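Local coordinates for protein Ika8 (Synthetic construct, PDB 6G6O) that forms a computationally designed, symmetrical eight-bladed beta-propeller built from WD40-type repeats, at residues 6-11 with 317-322. Sequence-based numbering, arbitrary orientation.
Sequences QELVSL and VKVWYI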
loop_
_atom_site.group_PDB
_atom_site.type_symbol
_atom_site.label_atom_id
_atom_site.label_comp_id
_atom_site.label_asym_id
_atom_site.label_seq_id
_atom_site.Cartn_x
_atom_site.Cartn_y
_atom_site.Cartn_z
ATOM N N GLN A 6 23.398 -2.301 -7.967
ATOM C CA GLN A 6 23.658 -2.867 -6.648
ATOM C C GLN A 6 22.925 -2.029 -5.603
ATOM O O GLN A 6 22.015 -1.247 -5.907
ATOM C CB GLN A 6 25.165 -2.922 -6.379
ATOM C CG GLN A 6 25.983 -3.484 -7.524
ATOM C CD GLN A 6 26.096 -4.989 -7.467
ATOM O OE1 GLN A 6 26.262 -5.570 -6.395
ATOM N NE2 GLN A 6 26.007 -5.634 -8.624
ATOM N N GLU A 7 23.325 -2.184 -4.344
ATOM C CA GLU A 7 22.796 -1.354 -3.275
ATOM C C GLU A 7 23.453 0.018 -3.306
ATOM O O GLU A 7 24.659 0.140 -3.538
ATOM C CB GLU A 7 23.022 -2.016 -1.914
ATOM C CG GLU A 7 21.967 -3.046 -1.547
ATOM C CD GLU A 7 22.384 -3.927 -0.385
ATOM O OE1 GLU A 7 22.464 -5.158 -0.573
ATOM O OE2 GLU A 7 22.629 -3.391 0.715
ATOM N N LEU A 8 22.650 1.056 -3.081
ATOM C CA LEU A 8 23.161 2.421 -3.078
ATOM C C LEU A 8 23.721 2.822 -1.720
ATOM O O LEU A 8 24.765 3.479 -1.651
ATOM C CB LEU A 8 22.061 3.399 -3.497
ATOM C CG LEU A 8 21.662 3.390 -4.975
ATOM C CD1 LEU A 8 20.562 4.405 -5.238
ATOM C CD2 LEU A 8 22.868 3.663 -5.862
ATOM N N VAL A 9 23.046 2.436 -0.635
ATOM C CA VAL A 9 23.478 2.752 0.719
ATOM C C VAL A 9 23.141 1.585 1.634
ATOM O O VAL A 9 22.341 0.709 1.298
ATOM C CB VAL A 9 22.830 4.046 1.259
ATOM C CG1 VAL A 9 23.571 5.267 0.745
ATOM C CG2 VAL A 9 21.363 4.101 0.869
ATOM N N SER A 10 23.767 1.585 2.806
ATOM C CA SER A 10 23.540 0.575 3.832
ATOM C C SER A 10 22.838 1.228 5.015
ATOM O O SER A 10 23.392 2.136 5.645
ATOM C CB SER A 10 24.858 -0.066 4.268
ATOM O OG SER A 10 24.683 -0.848 5.435
ATOM N N LEU A 11 21.623 0.771 5.309
ATOM C CA LEU A 11 20.836 1.269 6.429
ATOM C C LEU A 11 20.729 0.189 7.495
ATOM O O LEU A 11 20.523 -0.988 7.182
ATOM C CB LEU A 11 19.437 1.692 5.975
ATOM C CG LEU A 11 19.343 2.517 4.691
ATOM C CD1 LEU A 11 17.910 2.547 4.197
ATOM C CD2 LEU A 11 19.863 3.926 4.912
ATOM N N VAL A 317 16.271 -2.933 6.235
ATOM C CA VAL A 317 15.842 -2.022 5.182
ATOM C C VAL A 317 17.001 -1.869 4.212
ATOM O O VAL A 317 18.131 -1.586 4.629
ATOM C CB VAL A 317 15.411 -0.655 5.745
ATOM C CG1 VAL A 317 14.808 0.204 4.649
ATOM C CG2 VAL A 317 14.429 -0.837 6.889
ATOM N N LYS A 318 16.729 -2.066 2.925
ATOM C CA LYS A 318 17.763 -2.015 1.903
ATOM C C LYS A 318 17.317 -1.124 0.753
ATOM O O LYS A 318 16.126 -1.025 0.443
ATOM C CB LYS A 318 18.108 -3.419 1.389
ATOM C CG LYS A 318 18.773 -4.300 2.439
ATOM C CD LYS A 318 19.159 -5.654 1.879
ATOM C CE LYS A 318 19.884 -6.491 2.918
ATOM N NZ LYS A 318 20.220 -7.845 2.402
ATOM N N VAL A 319 18.294 -0.472 0.129
ATOM C CA VAL A 319 18.066 0.457 -0.971
ATOM C C VAL A 319 18.837 -0.054 -2.180
ATOM O O VAL A 319 20.070 -0.130 -2.146
ATOM C CB VAL A 319 18.498 1.886 -0.608
ATOM C CG1 VAL A 319 18.356 2.805 -1.809
ATOM C CG2 VAL A 319 17.686 2.402 0.567
ATOM N N TRP A 320 18.112 -0.400 -3.239
ATOM C CA TRP A 320 18.684 -0.958 -4.454
ATOM C C TRP A 320 18.652 0.073 -5.575
ATOM O O TRP A 320 17.874 1.030 -5.548
ATOM C CB TRP A 320 17.923 -2.214 -4.892
ATOM C CG TRP A 320 17.485 -3.085 -3.756
ATOM C CD1 TRP A 320 16.287 -3.043 -3.105
ATOM C CD2 TRP A 320 18.233 -4.145 -3.149
ATOM N NE1 TRP A 320 16.246 -3.999 -2.122
ATOM C CE2 TRP A 320 17.428 -4.692 -2.130
ATOM C CE3 TRP A 320 19.505 -4.682 -3.367
ATOM C CZ2 TRP A 320 17.855 -5.748 -1.331
ATOM C CZ3 TRP A 320 19.927 -5.728 -2.569
ATOM C CH2 TRP A 320 19.105 -6.250 -1.565
ATOM N N TYR A 321 19.511 -0.137 -6.570
ATOM C CA TYR A 321 19.540 0.684 -7.771
ATOM C C TYR A 321 19.240 -0.178 -8.988
ATOM O O TYR A 321 19.769 -1.285 -9.123
ATOM C CB TYR A 321 20.896 1.372 -7.961
ATOM C CG TYR A 321 21.048 2.001 -9.329
ATOM C CD1 TYR A 321 20.357 3.159 -9.660
ATOM C CD2 TYR A 321 21.864 1.426 -10.295
ATOM C CE1 TYR A 321 20.482 3.734 -10.910
ATOM C CE2 TYR A 321 21.996 1.995 -11.550
ATOM C CZ TYR A 321 21.302 3.148 -11.851
ATOM O OH TYR A 321 21.430 3.717 -13.095
ATOM N N ILE A 322 18.396 0.338 -9.874
ATOM C CA ILE A 322 18.096 -0.347 -11.123
ATOM C C ILE A 322 19.199 -0.073 -12.138
ATOM O O ILE A 322 20.143 -0.853 -12.268
ATOM C CB ILE A 322 16.727 0.072 -11.680
ATOM C CG1 ILE A 322 15.619 -0.283 -10.687
ATOM C CG2 ILE A 322 16.475 -0.584 -13.028
ATOM C CD1 ILE A 322 15.482 -1.763 -10.431
HETATM O O HOH W 1 20.939 -1.264 1.693
HETATM O O HOH W 2 20.837 -1.735 3.870
HETATM O O HOH W 3 19.152 -3.221 7.289
#
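Glu7 runs alongside the indole of Trp320, with Glu7 CG 3.5 Å from Trp320 CE3, and its carboxylate plane stands 75° to the ring. Glu7 OE1 comes in obliquely at Trp320 CZ3, 3.3 Å away. One face of the indole carries Lys318 CB, 3.4 Å above the plane and offset toward the rim, while His291 meets the ring at a steep tilt and Trp320 NE1 is hydrogen-bonded to Ser310 OG. An alanine in place of Trp320 would probably leave the Glu7 side chain without its ring wall and Ser310 without its indole partner. With CG beside the backbone N (chi1 -83°) and the chain extended beyond it, Glu7 runs out along CE3 and CZ3 of the indole. Lys318 NZ bonds to Gly293 O; Glu7 OE1 lies 4.6 Å from Lys318 NZ, too far for a salt bridge, though the opposite charges probably attract weakly. The other side is apolar: Leu11 CD1 meets Val319 CG2 at 3.6 Å and also touches Val317, Val9 CG2 lies against Val319, and Leu8 CD2 packs on Tyr321 CB at 3.7 Å. Two direct backbone bonds join the strands, Tyr321 N to Gln6 O and Leu8 N to Val319 O. Beyond the corner at Leu8 the strands part, and three waters bridge them; the first accepts a hydrogen bond from Val319 N and donates to Val9 O and Glu7 OE2. Here the N-terminal strand forms the outer edge of the blade whose other three strands come from the C-terminus, the "velcro" closure characteristic of WD40 beta-propellers.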